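Local coordinates for protein Xcc_ctr_pt (Xanthomonas campestris pv. campestris, PDB 6NJW) that is the C-terminal Toprim-containing region of a Class 2 OLD family nuclease, which binds magnesium and probably cleaves nucleic acid by a two-metal mechanism, at residues Q124-L138 with V205-I217. Numbering follows the deposited sequence.
Sequences QYGYFVNENTLEPEL and VCPAYIRSALEHI
Asn130 lays its CB over the middle of the Tyr209 ring, a CH-pi contact 3.3 Å from the ring centroid, and its amide stacks nearly flat on that face, the planes 12° apart. With CG anti to the backbone N (chi1 179°), the short, planar amide comes to lie over the CD1/CE1 side. Ile210 CG1 lies against the opposite face, toward the rim. Tyr209 and Asp82 lie at the bound magnesium ion, with Asn130 close to Asp82. Farther along, Ser212 CB makes a CH-pi contact over the centre of the Phe128 ring, 3.7 Å from CE1, while the small Ala213 lets Phe128 CD2 come within 3.8 Å of its CA. Strand 127-130 borders the parallel sheet of this Toprim fold, hydrogen-bonded to strand 77-82, and the 208-217 part of helix 208-226 runs nearly antiparallel to it, at 170°. Gly126, with positive phi, is the C-prime residue of the Schellman motif ending helix 115-123; a CB would run into the His216 imidazole, whose face its CA instead covers by CH-pi contact. At the start of helix 208-226 a water donates to Glu137 OE2 (2.7 Å) and accepts from Ala208 N. Pro207, at the N-cap position, offers its apolar CG to Leu138 CD2 (3.9 Å) and also touches Phe38 of helix 29-41.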
ATOM      1  N   GLN A 124     -14.532   7.231  -0.976  1.00 33.02           N
ATOM      2  CA  GLN A 124     -14.809   8.664  -0.927  1.00 38.61           C
ATOM      3  C   GLN A 124     -13.882   9.387   0.043  1.00 37.35           C
ATOM      4  O   GLN A 124     -13.559  10.568  -0.156  1.00 35.70           O
ATOM      5  CB  GLN A 124     -16.265   8.896  -0.528  1.00 39.11           C
ATOM      6  CG  GLN A 124     -17.280   8.507  -1.579  1.00 43.08           C
ATOM      7  CD  GLN A 124     -18.654   9.002  -1.199  1.00 44.60           C
ATOM      8  OE1 GLN A 124     -18.951  10.193  -1.311  1.00 49.31           O
ATOM      9  NE2 GLN A 124     -19.478   8.105  -0.697  1.00 40.88           N
ATOM     10  N   TYR A 125     -13.419   8.696   1.077  1.00 37.02           N
ATOM     11  CA  TYR A 125     -12.548   9.298   2.073  1.00 35.59           C
ATOM     12  C   TYR A 125     -11.087   8.981   1.817  1.00 36.32           C
ATOM     13  O   TYR A 125     -10.248   9.222   2.692  1.00 38.26           O
ATOM     14  CB  TYR A 125     -12.969   8.837   3.478  1.00 39.21           C
ATOM     15  CG  TYR A 125     -14.366   9.314   3.799  1.00 40.23           C
ATOM     16  CD1 TYR A 125     -14.604  10.630   4.164  1.00 46.23           C
ATOM     17  CD2 TYR A 125     -15.461   8.460   3.676  1.00 46.34           C
ATOM     18  CE1 TYR A 125     -15.888  11.074   4.436  1.00 45.44           C
ATOM     19  CE2 TYR A 125     -16.743   8.897   3.939  1.00 45.02           C
ATOM     20  CZ  TYR A 125     -16.951  10.202   4.323  1.00 47.13           C
ATOM     21  OH  TYR A 125     -18.241  10.628   4.578  1.00 52.67           O
ATOM     22  N   GLY A 126     -10.764   8.442   0.641  1.00 34.00           N
ATOM     23  CA  GLY A 126      -9.382   8.101   0.338  1.00 34.16           C
ATOM     24  C   GLY A 126      -8.884   6.802   0.923  1.00 34.83           C
ATOM     25  O   GLY A 126      -7.673   6.630   1.082  1.00 33.62           O
ATOM     26  N   TYR A 127      -9.770   5.862   1.227  1.00 34.82           N
ATOM     27  CA  TYR A 127      -9.383   4.577   1.796  1.00 32.91           C
ATOM     28  C   TYR A 127      -9.586   3.510   0.729  1.00 36.83           C
ATOM     29  O   TYR A 127     -10.714   3.304   0.278  1.00 38.22           O
ATOM     30  CB  TYR A 127     -10.217   4.259   3.042  1.00 33.37           C
ATOM     31  CG  TYR A 127     -10.207   5.330   4.143  1.00 38.42           C
ATOM     32  CD1 TYR A 127      -9.170   6.259   4.244  1.00 34.78           C
ATOM     33  CD2 TYR A 127     -11.252   5.405   5.076  1.00 33.92           C
ATOM     34  CE1 TYR A 127      -9.165   7.230   5.260  1.00 35.69           C
ATOM     35  CE2 TYR A 127     -11.266   6.373   6.081  1.00 36.85           C
ATOM     36  CZ  TYR A 127     -10.221   7.273   6.179  1.00 41.68           C
ATOM     37  OH  TYR A 127     -10.236   8.218   7.188  1.00 39.89           O
ATOM     38  N   PHE A 128      -8.504   2.828   0.335  1.00 33.10           N
ATOM     39  CA  PHE A 128      -8.537   2.003  -0.868  1.00 38.56           C
ATOM     40  C   PHE A 128      -8.085   0.593  -0.541  1.00 37.44           C
ATOM     41  O   PHE A 128      -7.144   0.397   0.241  1.00 37.75           O
ATOM     42  CB  PHE A 128      -7.651   2.602  -1.992  1.00 33.44           C
ATOM     43  CG  PHE A 128      -8.173   3.902  -2.526  1.00 36.39           C
ATOM     44  CD1 PHE A 128      -9.210   3.925  -3.445  1.00 36.58           C
ATOM     45  CD2 PHE A 128      -7.656   5.101  -2.075  1.00 35.82           C
ATOM     46  CE1 PHE A 128      -9.718   5.135  -3.920  1.00 36.40           C
ATOM     47  CE2 PHE A 128      -8.153   6.312  -2.533  1.00 34.80           C
ATOM     48  CZ  PHE A 128      -9.186   6.338  -3.453  1.00 35.38           C
ATOM     49  N   VAL A 129      -8.756  -0.392  -1.134  1.00 37.81           N
ATOM     50  CA  VAL A 129      -8.475  -1.791  -0.835  1.00 37.20           C
ATOM     51  C   VAL A 129      -7.935  -2.477  -2.087  1.00 42.15           C
ATOM     52  O   VAL A 129      -8.390  -2.223  -3.207  1.00 42.35           O
ATOM     53  CB  VAL A 129      -9.710  -2.538  -0.274  1.00 43.69           C
ATOM     54  CG1 VAL A 129     -10.351  -1.751   0.860  1.00 42.08           C
ATOM     55  CG2 VAL A 129     -10.727  -2.789  -1.341  1.00 56.24           C
ATOM     56  N   ASN A 130      -6.933  -3.320  -1.890  1.00 40.54           N
ATOM     57  CA  ASN A 130      -6.406  -4.171  -2.940  1.00 45.46           C
ATOM     58  C   ASN A 130      -7.028  -5.558  -2.813  1.00 52.24           C
ATOM     59  O   ASN A 130      -7.092  -6.123  -1.713  1.00 49.72           O
ATOM     60  CB  ASN A 130      -4.887  -4.265  -2.826  1.00 42.79           C
ATOM     61  CG  ASN A 130      -4.273  -5.166  -3.871  1.00 51.86           C
ATOM     62  OD1 ASN A 130      -4.738  -5.227  -5.005  1.00 63.50           O
ATOM     63  ND2 ASN A 130      -3.215  -5.877  -3.487  1.00 62.67           N
ATOM     64  N   GLU A 131      -7.449  -6.116  -3.943  1.00 48.35           N
ATOM     65  CA  GLU A 131      -8.063  -7.438  -3.931  1.00 61.37           C
ATOM     66  C   GLU A 131      -7.034  -8.559  -3.861  1.00 59.85           C
ATOM     67  O   GLU A 131      -7.408  -9.708  -3.612  1.00 68.04           O
ATOM     68  CB  GLU A 131      -8.967  -7.618  -5.156  1.00 62.83           C
ATOM     69  CG  GLU A 131      -9.927  -6.454  -5.386  1.00 70.34           C
ATOM     70  CD  GLU A 131     -11.086  -6.443  -4.396  1.00 76.29           C
ATOM     71  OE1 GLU A 131     -11.639  -7.532  -4.130  1.00 78.25           O
ATOM     72  OE2 GLU A 131     -11.435  -5.353  -3.868  1.00 70.86           O
ATOM     73  N   ASN A 132      -5.756  -8.260  -4.055  1.00 60.59           N
ATOM     74  CA  ASN A 132      -4.665  -9.206  -3.872  1.00 65.11           C
ATOM     75  C   ASN A 132      -3.856  -8.784  -2.649  1.00 63.99           C
ATOM     76  O   ASN A 132      -4.272  -7.915  -1.872  1.00 66.56           O
ATOM     77  CB  ASN A 132      -3.809  -9.262  -5.147  1.00 65.02           C
ATOM     78  CG  ASN A 132      -3.027 -10.572  -5.281  1.00 72.50           C
ATOM     79  OD1 ASN A 132      -2.872 -11.320  -4.310  1.00 73.98           O
ATOM     80  ND2 ASN A 132      -2.529 -10.849  -6.488  1.00 70.67           N
ATOM     81  N   THR A 133      -2.696  -9.402  -2.474  1.00 59.05           N
ATOM     82  CA  THR A 133      -1.651  -8.869  -1.615  1.00 56.64           C
ATOM     83  C   THR A 133      -0.517  -8.373  -2.505  1.00 49.58           C
ATOM     84  O   THR A 133      -0.378  -8.798  -3.651  1.00 50.93           O
ATOM     85  CB  THR A 133      -1.144  -9.922  -0.619  1.00 61.63           C
ATOM     86  OG1 THR A 133      -0.833 -11.128  -1.324  1.00 63.23           O
ATOM     87  CG2 THR A 133      -2.210 -10.211   0.439  1.00 57.32           C
ATOM     88  N   LEU A 134       0.311  -7.481  -1.959  1.00 55.08           N
ATOM     89  CA  LEU A 134       1.160  -6.637  -2.802  1.00 47.92           C
ATOM     90  C   LEU A 134       2.167  -7.452  -3.611  1.00 50.77           C
ATOM     91  O   LEU A 134       2.239  -7.330  -4.838  1.00 45.83           O
ATOM     92  CB  LEU A 134       1.887  -5.606  -1.939  1.00 52.81           C
ATOM     93  CG  LEU A 134       2.813  -4.666  -2.703  1.00 50.22           C
ATOM     94  CD1 LEU A 134       2.038  -3.906  -3.782  1.00 43.48           C
ATOM     95  CD2 LEU A 134       3.468  -3.703  -1.732  1.00 47.81           C
ATOM     96  N   GLU A 135       2.973  -8.268  -2.942  1.00 46.96           N
ATOM     97  CA  GLU A 135       4.076  -8.911  -3.653  1.00 47.28           C
ATOM     98  C   GLU A 135       3.611  -9.901  -4.723  1.00 43.57           C
ATOM     99  O   GLU A 135       4.183  -9.922  -5.822  1.00 45.91           O
ATOM    100  CB  GLU A 135       5.011  -9.594  -2.654  1.00 47.11           C
ATOM    101  CG  GLU A 135       5.713  -8.617  -1.704  1.00 45.46           C
ATOM    102  CD  GLU A 135       4.981  -8.469  -0.384  1.00 54.80           C
ATOM    103  OE1 GLU A 135       3.745  -8.711  -0.357  1.00 49.09           O
ATOM    104  OE2 GLU A 135       5.646  -8.128   0.626  1.00 53.74           O
ATOM    105  N   PRO A 136       2.598 -10.740  -4.472  1.00 49.28           N
ATOM    106  CA  PRO A 136       2.118 -11.599  -5.570  1.00 50.58           C
ATOM    107  C   PRO A 136       1.547 -10.804  -6.732  1.00 48.18           C
ATOM    108  O   PRO A 136       1.768 -11.168  -7.892  1.00 50.52           O
ATOM    109  CB  PRO A 136       1.056 -12.479  -4.897  1.00 52.03           C
ATOM    110  CG  PRO A 136       1.391 -12.426  -3.432  1.00 57.09           C
ATOM    111  CD  PRO A 136       1.908 -11.047  -3.204  1.00 47.78           C
ATOM    112  N   GLU A 137       0.838  -9.707  -6.463  1.00 56.41           N
ATOM    113  CA  GLU A 137       0.371  -8.866  -7.566  1.00 53.21           C
ATOM    114  C   GLU A 137       1.544  -8.356  -8.398  1.00 49.03           C
ATOM    115  O   GLU A 137       1.534  -8.453  -9.630  1.00 55.94           O
ATOM    116  CB  GLU A 137      -0.467  -7.700  -7.042  1.00 57.20           C
ATOM    117  CG  GLU A 137      -0.585  -6.570  -8.069  1.00 59.02           C
ATOM    118  CD  GLU A 137      -1.889  -5.789  -7.997  1.00 65.31           C
ATOM    119  OE1 GLU A 137      -2.628  -5.916  -6.994  1.00 67.13           O
ATOM    120  OE2 GLU A 137      -2.178  -5.037  -8.965  1.00 66.57           O
ATOM    121  N   LEU A 138       2.581  -7.825  -7.743  1.00 51.52           N
ATOM    122  CA  LEU A 138       3.721  -7.310  -8.498  1.00 48.69           C
ATOM    123  C   LEU A 138       4.412  -8.411  -9.288  1.00 52.35           C
ATOM    124  O   LEU A 138       4.867  -8.183 -10.414  1.00 53.01           O
ATOM    125  CB  LEU A 138       4.719  -6.635  -7.562  1.00 45.82           C
ATOM    126  CG  LEU A 138       4.203  -5.424  -6.793  1.00 48.58           C
ATOM    127  CD1 LEU A 138       5.275  -4.955  -5.828  1.00 48.86           C
ATOM    128  CD2 LEU A 138       3.825  -4.319  -7.778  1.00 49.47           C
ATOM    129  N   VAL A 205       3.531  -0.568 -14.160  1.00 47.77           N
ATOM    130  CA  VAL A 205       3.192  -1.706 -13.301  1.00 45.67           C
ATOM    131  C   VAL A 205       2.652  -1.255 -11.941  1.00 45.99           C
ATOM    132  O   VAL A 205       2.696  -2.019 -10.972  1.00 45.78           O
ATOM    133  CB  VAL A 205       4.383  -2.664 -13.122  1.00 46.67           C
ATOM    134  CG1 VAL A 205       4.801  -3.258 -14.463  1.00 53.43           C
ATOM    135  CG2 VAL A 205       5.566  -1.963 -12.423  1.00 44.59           C
ATOM    136  N   CYS A 206       2.153  -0.033 -11.834  1.00 40.31           N
ATOM    137  CA  CYS A 206       1.646   0.444 -10.548  1.00 40.50           C
ATOM    138  C   CYS A 206       0.291  -0.187 -10.265  1.00 37.86           C
ATOM    139  O   CYS A 206      -0.624  -0.051 -11.083  1.00 37.98           O
ATOM    140  CB  CYS A 206       1.518   1.969 -10.542  1.00 37.57           C
ATOM    141  SG  CYS A 206       1.052   2.666  -8.915  1.00 40.49           S
ATOM    142  N   PRO A 207       0.111  -0.862  -9.128  1.00 41.24           N
ATOM    143  CA  PRO A 207      -1.220  -1.362  -8.779  1.00 39.91           C
ATOM    144  C   PRO A 207      -2.209  -0.216  -8.693  1.00 39.06           C
ATOM    145  O   PRO A 207      -1.871   0.891  -8.261  1.00 36.65           O
ATOM    146  CB  PRO A 207      -1.013  -2.026  -7.411  1.00 43.43           C
ATOM    147  CG  PRO A 207       0.462  -2.303  -7.331  1.00 46.23           C
ATOM    148  CD  PRO A 207       1.125  -1.210  -8.124  1.00 37.13           C
ATOM    149  N   ALA A 208      -3.447  -0.502  -9.101  1.00 40.20           N
ATOM    150  CA  ALA A 208      -4.471   0.535  -9.186  1.00 42.29           C
ATOM    151  C   ALA A 208      -4.784   1.151  -7.820  1.00 41.42           C
ATOM    152  O   ALA A 208      -5.019   2.364  -7.719  1.00 38.24           O
ATOM    153  CB  ALA A 208      -5.737  -0.041  -9.817  1.00 43.19           C
ATOM    154  N   TYR A 209      -4.805   0.348  -6.758  1.00 39.09           N
ATOM    155  CA  TYR A 209      -5.158   0.932  -5.467  1.00 37.76           C
ATOM    156  C   TYR A 209      -4.086   1.907  -4.982  1.00 37.81           C
ATOM    157  O   TYR A 209      -4.409   2.903  -4.323  1.00 36.26           O
ATOM    158  CB  TYR A 209      -5.452  -0.168  -4.436  1.00 35.25           C
ATOM    159  CG  TYR A 209      -4.267  -0.850  -3.780  1.00 38.40           C
ATOM    160  CD1 TYR A 209      -3.333  -1.568  -4.528  1.00 41.59           C
ATOM    161  CD2 TYR A 209      -4.106  -0.816  -2.407  1.00 41.94           C
ATOM    162  CE1 TYR A 209      -2.252  -2.212  -3.914  1.00 43.59           C
ATOM    163  CE2 TYR A 209      -3.019  -1.451  -1.785  1.00 44.76           C
ATOM    164  CZ  TYR A 209      -2.106  -2.147  -2.544  1.00 44.76           C
ATOM    165  OH  TYR A 209      -1.036  -2.776  -1.926  1.00 45.75           O
ATOM    166  N   ILE A 210      -2.825   1.674  -5.347  1.00 35.05           N
ATOM    167  CA  ILE A 210      -1.754   2.591  -4.967  1.00 37.11           C
ATOM    168  C   ILE A 210      -1.839   3.885  -5.772  1.00 37.58           C
ATOM    169  O   ILE A 210      -1.698   4.986  -5.224  1.00 36.40           O
ATOM    170  CB  ILE A 210      -0.385   1.897  -5.133  1.00 32.25           C
ATOM    171  CG1 ILE A 210      -0.212   0.794  -4.069  1.00 36.73           C
ATOM    172  CG2 ILE A 210       0.766   2.897  -5.058  1.00 31.53           C
ATOM    173  CD1 ILE A 210       1.132   0.079  -4.150  1.00 38.18           C
ATOM    174  N   ARG A 211      -2.059   3.783  -7.084  1.00 34.77           N
ATOM    175  CA  ARG A 211      -2.255   4.996  -7.879  1.00 35.73           C
ATOM    176  C   ARG A 211      -3.437   5.816  -7.361  1.00 37.26           C
ATOM    177  O   ARG A 211      -3.363   7.049  -7.266  1.00 34.17           O
ATOM    178  CB  ARG A 211      -2.466   4.640  -9.353  1.00 39.78           C
ATOM    179  CG  ARG A 211      -2.690   5.883 -10.241  1.00 36.65           C
ATOM    180  CD  ARG A 211      -3.012   5.513 -11.697  1.00 38.96           C
ATOM    181  NE  ARG A 211      -2.018   4.609 -12.254  1.00 47.28           N
ATOM    182  CZ  ARG A 211      -0.949   5.023 -12.922  1.00 51.78           C
ATOM    183  NH1 ARG A 211      -0.768   6.317 -13.108  1.00 47.07           N
ATOM    184  NH2 ARG A 211      -0.074   4.150 -13.410  1.00 52.84           N
ATOM    185  N   SER A 212      -4.531   5.146  -7.012  1.00 34.88           N
ATOM    186  CA  SER A 212      -5.703   5.833  -6.489  1.00 32.28           C
ATOM    187  C   SER A 212      -5.385   6.588  -5.209  1.00 33.18           C
ATOM    188  O   SER A 212      -5.794   7.744  -5.045  1.00 35.77           O
ATOM    189  CB  SER A 212      -6.823   4.823  -6.237  1.00 38.94           C
ATOM    190  OG  SER A 212      -7.443   4.440  -7.454  1.00 40.34           O
ATOM    191  N   ALA A 213      -4.651   5.957  -4.292  1.00 33.39           N
ATOM    192  CA  ALA A 213      -4.362   6.620  -3.030  1.00 33.62           C
ATOM    193  C   ALA A 213      -3.406   7.772  -3.237  1.00 33.19           C
ATOM    194  O   ALA A 213      -3.562   8.826  -2.617  1.00 33.17           O
ATOM    195  CB  ALA A 213      -3.777   5.633  -2.016  1.00 33.33           C
ATOM    196  N   LEU A 214      -2.386   7.577  -4.076  1.00 32.78           N
ATOM    197  CA  LEU A 214      -1.435   8.660  -4.335  1.00 34.56           C
ATOM    198  C   LEU A 214      -2.122   9.872  -4.959  1.00 33.68           C
ATOM    199  O   LEU A 214      -1.863  11.014  -4.559  1.00 33.02           O
ATOM    200  CB  LEU A 214      -0.309   8.156  -5.236  1.00 31.51           C
ATOM    201  CG  LEU A 214       0.642   7.171  -4.570  1.00 35.66           C
ATOM    202  CD1 LEU A 214       1.641   6.628  -5.617  1.00 37.52           C
ATOM    203  CD2 LEU A 214       1.387   7.841  -3.406  1.00 35.37           C
ATOM    204  N   GLU A 215      -2.997   9.644  -5.941  1.00 34.41           N
ATOM    205  CA  GLU A 215      -3.715  10.742  -6.587  1.00 36.55           C
ATOM    206  C   GLU A 215      -4.698  11.407  -5.626  1.00 39.57           C
ATOM    207  O   GLU A 215      -4.883  12.630  -5.659  1.00 37.09           O
ATOM    208  CB  GLU A 215      -4.432  10.216  -7.830  1.00 34.37           C
ATOM    209  CG  GLU A 215      -3.456   9.685  -8.907  1.00 37.53           C
ATOM    210  CD  GLU A 215      -4.156   9.181 -10.177  1.00 44.34           C
ATOM    211  OE1 GLU A 215      -5.319   8.743 -10.089  1.00 41.65           O
ATOM    212  OE2 GLU A 215      -3.524   9.203 -11.254  1.00 43.72           O
ATOM    213  N   HIS A 216      -5.317  10.623  -4.740  1.00 34.86           N
ATOM    214  CA  HIS A 216      -6.249  11.203  -3.779  1.00 32.38           C
ATOM    215  C   HIS A 216      -5.533  12.177  -2.847  1.00 33.38           C
ATOM    216  O   HIS A 216      -5.996  13.304  -2.648  1.00 34.57           O
ATOM    217  CB  HIS A 216      -6.935  10.101  -2.965  1.00 29.09           C
ATOM    218  CG  HIS A 216      -8.023  10.612  -2.068  1.00 34.02           C
ATOM    219  ND1 HIS A 216      -9.358  10.549  -2.405  1.00 39.54           N
ATOM    220  CD2 HIS A 216      -7.971  11.229  -0.861  1.00 32.51           C
ATOM    221  CE1 HIS A 216     -10.084  11.094  -1.445  1.00 35.36           C
ATOM    222  NE2 HIS A 216      -9.267  11.516  -0.495  1.00 32.17           N
ATOM    223  N   ILE A 217      -4.392  11.766  -2.277  1.00 33.35           N
ATOM    224  CA  ILE A 217      -3.715  12.629  -1.308  1.00 33.93           C
ATOM    225  C   ILE A 217      -3.052  13.805  -2.013  1.00 40.48           C
ATOM    226  O   ILE A 217      -3.021  14.925  -1.486  1.00 35.16           O
ATOM    227  CB  ILE A 217      -2.708  11.830  -0.453  1.00 32.16           C
ATOM    228  CG1 ILE A 217      -2.195  12.678   0.726  1.00 38.63           C
ATOM    229  CG2 ILE A 217      -1.522  11.332  -1.242  1.00 32.62           C
ATOM    230  CD1 ILE A 217      -3.312  13.100   1.676  1.00 44.02           C
TER
HETATM  231  O   HOH W   1      -4.125  -3.373  -9.809  1.00 58.02           O